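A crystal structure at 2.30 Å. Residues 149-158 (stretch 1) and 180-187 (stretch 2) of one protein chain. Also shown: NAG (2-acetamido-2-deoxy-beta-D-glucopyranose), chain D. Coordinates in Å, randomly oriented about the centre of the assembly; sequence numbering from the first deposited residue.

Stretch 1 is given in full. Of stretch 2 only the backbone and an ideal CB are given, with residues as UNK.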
# COMPACT_ATOMS: atom_id res chain seq x y z
N VAL A 149 9.58 -25.50 -12.36
CA VAL A 149 9.30 -24.07 -12.29
C VAL A 149 10.61 -23.33 -12.05
O VAL A 149 11.45 -23.78 -11.26
CB VAL A 149 8.28 -23.76 -11.18
CG1 VAL A 149 8.11 -22.25 -10.99
CG2 VAL A 149 6.95 -24.41 -11.50
N LEU A 150 10.81 -22.22 -12.75
CA LEU A 150 11.96 -21.38 -12.48
C LEU A 150 11.69 -20.45 -11.30
O LEU A 150 10.57 -20.00 -11.09
CB LEU A 150 12.32 -20.55 -13.72
CG LEU A 150 12.85 -21.33 -14.92
CD1 LEU A 150 13.16 -20.40 -16.08
CD2 LEU A 150 14.09 -22.14 -14.54
N GLY A 151 12.74 -20.19 -10.53
CA GLY A 151 12.64 -19.29 -9.40
C GLY A 151 12.03 -19.93 -8.17
O GLY A 151 11.57 -21.08 -8.18
N ASN A 152 12.02 -19.15 -7.09
CA ASN A 152 11.49 -19.59 -5.80
C ASN A 152 10.58 -18.50 -5.23
O ASN A 152 10.86 -17.90 -4.19
CB ASN A 152 12.62 -19.93 -4.83
CG ASN A 152 12.12 -20.59 -3.56
OD1 ASN A 152 11.09 -21.26 -3.56
ND2 ASN A 152 12.84 -20.39 -2.47
N GLU A 153 9.48 -18.23 -5.94
CA GLU A 153 8.52 -17.22 -5.52
C GLU A 153 7.31 -17.82 -4.82
O GLU A 153 6.32 -17.12 -4.60
CB GLU A 153 8.08 -16.39 -6.73
CG GLU A 153 9.21 -15.58 -7.35
CD GLU A 153 8.72 -14.52 -8.31
OE1 GLU A 153 7.81 -14.81 -9.12
OE2 GLU A 153 9.23 -13.38 -8.25
N GLY A 154 7.37 -19.10 -4.46
CA GLY A 154 6.30 -19.75 -3.75
C GLY A 154 5.33 -20.55 -4.58
O GLY A 154 4.14 -20.60 -4.25
N PHE A 155 5.79 -21.19 -5.66
CA PHE A 155 4.93 -21.99 -6.51
C PHE A 155 5.63 -23.31 -6.82
O PHE A 155 6.81 -23.31 -7.19
CB PHE A 155 4.57 -21.24 -7.80
CG PHE A 155 4.03 -19.86 -7.55
CD1 PHE A 155 2.80 -19.68 -6.94
CD2 PHE A 155 4.76 -18.74 -7.93
CE1 PHE A 155 2.31 -18.41 -6.71
CE2 PHE A 155 4.26 -17.47 -7.70
CZ PHE A 155 3.04 -17.30 -7.09
N VAL A 156 4.91 -24.41 -6.67
CA VAL A 156 5.47 -25.75 -6.77
C VAL A 156 4.63 -26.57 -7.74
O VAL A 156 3.40 -26.41 -7.80
CB VAL A 156 5.55 -26.44 -5.39
CG1 VAL A 156 6.04 -27.87 -5.51
CG2 VAL A 156 6.46 -25.65 -4.47
N LEU A 157 5.29 -27.43 -8.52
CA LEU A 157 4.62 -28.35 -9.43
C LEU A 157 4.39 -29.68 -8.75
O LEU A 157 5.33 -30.32 -8.27
CB LEU A 157 5.45 -28.56 -10.70
CG LEU A 157 5.31 -27.56 -11.84
CD1 LEU A 157 5.97 -28.12 -13.09
CD2 LEU A 157 3.84 -27.22 -12.09
N LYS A 158 3.13 -30.12 -8.70
CA LYS A 158 2.77 -31.43 -8.18
C LYS A 158 2.39 -32.33 -9.35
O LYS A 158 1.59 -31.93 -10.20
CB LYS A 158 1.62 -31.33 -7.18
CG LYS A 158 1.85 -30.34 -6.04
CD LYS A 158 2.90 -30.82 -5.05
CE LYS A 158 2.92 -29.94 -3.81
NZ LYS A 158 3.93 -30.37 -2.81
N UNK A 180 1.58 -8.93 -8.54
CA UNK A 180 1.58 -9.63 -9.82
C UNK A 180 2.75 -10.60 -9.88
O UNK A 180 3.82 -10.34 -9.32
CB UNK A 180 1.65 -8.64 -10.98
N UNK A 181 2.55 -11.72 -10.57
CA UNK A 181 3.57 -12.76 -10.71
C UNK A 181 3.69 -13.20 -12.16
O UNK A 181 2.69 -13.40 -12.84
CB UNK A 181 3.24 -13.96 -9.82
N UNK A 182 4.93 -13.38 -12.61
CA UNK A 182 5.23 -14.02 -13.89
C UNK A 182 5.93 -15.34 -13.60
O UNK A 182 7.09 -15.35 -13.17
CB UNK A 182 6.09 -13.12 -14.78
N UNK A 183 5.23 -16.45 -13.82
CA UNK A 183 5.73 -17.78 -13.49
C UNK A 183 6.07 -18.50 -14.79
O UNK A 183 5.19 -18.74 -15.62
CB UNK A 183 4.71 -18.57 -12.67
N UNK A 184 7.35 -18.84 -14.95
CA UNK A 184 7.84 -19.51 -16.14
C UNK A 184 7.97 -21.01 -15.87
O UNK A 184 8.74 -21.42 -15.00
CB UNK A 184 9.18 -18.92 -16.58
N UNK A 185 7.23 -21.81 -16.62
CA UNK A 185 7.29 -23.27 -16.53
C UNK A 185 8.06 -23.79 -17.73
O UNK A 185 7.72 -23.50 -18.88
CB UNK A 185 5.89 -23.89 -16.47
N UNK A 186 9.11 -24.57 -17.47
CA UNK A 186 10.00 -25.08 -18.51
C UNK A 186 9.81 -26.59 -18.62
O UNK A 186 9.77 -27.29 -17.60
CB UNK A 186 11.46 -24.73 -18.21
N UNK A 187 9.70 -27.09 -19.85
CA UNK A 187 9.55 -28.51 -20.12
C UNK A 187 10.63 -28.94 -21.10
O UNK A 187 10.86 -28.27 -22.11
CB UNK A 187 8.16 -28.82 -20.67
C1 NAG D . 5.12 -10.04 -16.79
C2 NAG D . 5.25 -8.64 -16.19
C3 NAG D . 4.43 -7.66 -17.00
C4 NAG D . 4.85 -7.69 -18.46
C5 NAG D . 4.75 -9.11 -19.00
C6 NAG D . 5.26 -9.25 -20.42
C7 NAG D . 5.71 -8.36 -13.80
C8 NAG D . 5.13 -8.38 -12.41
N2 NAG D . 4.86 -8.62 -14.79
O3 NAG D . 4.58 -6.35 -16.46
O4 NAG D . 4.03 -6.80 -19.22
O5 NAG D . 5.52 -10.02 -18.19
O6 NAG D . 6.66 -9.03 -20.50
O7 NAG D . 6.89 -8.12 -14.00

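All eight positions have extended backbone angles, phi between -140° and -100° and psi between 109° and 147°, so the stretch is a strand and successive CB atoms alternate in direction.

At position 180 the ideal CB finds no atom of stretch 1 within 5.5 Å, but the sugar lies nearby and presents its acetamido nitrogen, a donor. A side chain long enough to carry an acceptor across the roughly 5.0 Å from the ideal CB to NAG N2 would suit, such as glutamate or glutamine, perhaps aspartate. The deposited residue is E180, extended with chi1 and chi2 both t, and its OE1 accepts a hydrogen bond from NAG N2 at 2.6 Å.

Position 181 directs CA-to-CB toward stretch 1. Its ideal CB is 4.2 Å from F155 CE2 and 4.7 Å from E153 OE1, so an aromatic ring edge and a carboxylate meet there. A large aromatic or a long aliphatic chain would fill the space; a basic residue could answer the charge. The residue is Y181, chi1 m. The edge of F155 points at its face, with planes at 87°, centroids 4.8 Å apart and F155 CZ 3.6 Å from Y181 CD2. E153 OE1 lies at the edge of the tyrosine ring, 3.4 Å from Y181 CD1, a contact with the ring carbons rather than the hydroxyl.

Position 182 points away from stretch 1 and toward C1 of the sugar, which lies within reach of a short side chain. That proximity singles out asparagine as the usual N-linked attachment residue. N182 is deposited, with ND2 bonded to NAG C1 at 1.4 Å. Its backbone still communicates with stretch 1: water 2 donates to E153 OE1 at 2.7 Å and accepts from N182 N at 2.7 Å.

At position 183 CA-to-CB points sideways, with the ideal CB 4.7 Å from F155 CD2 and 5.3 Å from V149 CG1. These carbon surroundings favour a medium aliphatic: valine, isoleucine or leucine. V183 (chi1 t) places CG2 3.7 Å from F155 CD2 and CG1 3.9 Å from V149 CG1, one methyl to each neighbour.

Position 184, also sideways, has its ideal CB 4.3 Å from L150 CD1. A small branched residue, valine or threonine, would suit. T184 meets the leucine through its methyl, CG2 to L150 CD1 at 3.8 Å. Its carbonyl O accepts from L150 N at 3.2 Å, nearly linear at 179°, while water 1 donates to L150 O (2.6 Å) and accepts from T184 N (2.9 Å).

Position 185 pairs with V149 in an antiparallel, non-hydrogen-bonded bridge, CA atoms 4.8 Å apart and side chains on the same sheet face. With V149 CG2 and L157 CD1 near its ideal CB, a longer aliphatic fits. I185 sets CG1 4.1 Å from V149 CG2 and extends CD1 to 4.3 Å from L157 CD2.

Position 186 points toward stretch 1, its ideal CB 4.9 Å from L150 CG, and again calls for an aliphatic. V186 brings CG2 to 3.8 Å from L150 CD1.

Position 187 is out of reach, so stretch 1 sets no preference; it is A187.

Stretch 2 (180-187) EYNVTIVA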
# COMPACT_ATOMS: atom_id res chain seq x y z
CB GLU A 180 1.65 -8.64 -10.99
CG GLU A 180 1.23 -9.20 -12.33
CD GLU A 180 1.35 -8.17 -13.44
OE1 GLU A 180 2.37 -8.17 -14.16
OE2 GLU A 180 0.41 -7.35 -13.59
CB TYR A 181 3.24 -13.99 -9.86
CG TYR A 181 3.50 -13.85 -8.38
CD1 TYR A 181 4.79 -13.83 -7.88
CD2 TYR A 181 2.44 -13.78 -7.48
CE1 TYR A 181 5.03 -13.72 -6.52
CE2 TYR A 181 2.67 -13.67 -6.12
CZ TYR A 181 3.96 -13.64 -5.65
OH TYR A 181 4.18 -13.54 -4.30
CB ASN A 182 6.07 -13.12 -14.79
CG ASN A 182 5.23 -12.15 -15.61
OD1 ASN A 182 4.06 -12.41 -15.88
ND2 ASN A 182 5.83 -11.03 -16.01
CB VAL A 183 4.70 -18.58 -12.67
CG1 VAL A 183 5.28 -19.91 -12.22
CG2 VAL A 183 4.24 -17.76 -11.47
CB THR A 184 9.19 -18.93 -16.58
OG1 THR A 184 9.00 -17.60 -17.07
CG2 THR A 184 9.81 -19.80 -17.67
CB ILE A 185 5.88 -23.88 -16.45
CG1 ILE A 185 5.21 -23.50 -15.13
CG2 ILE A 185 5.95 -25.40 -16.62
CD1 ILE A 185 3.83 -24.07 -14.96
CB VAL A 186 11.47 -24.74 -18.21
CG1 VAL A 186 12.38 -25.29 -19.31
CG2 VAL A 186 11.65 -23.23 -18.08
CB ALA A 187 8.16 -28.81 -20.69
O HOH W 1 9.21 -18.54 -12.78
O HOH W 2 7.19 -13.06 -11.11
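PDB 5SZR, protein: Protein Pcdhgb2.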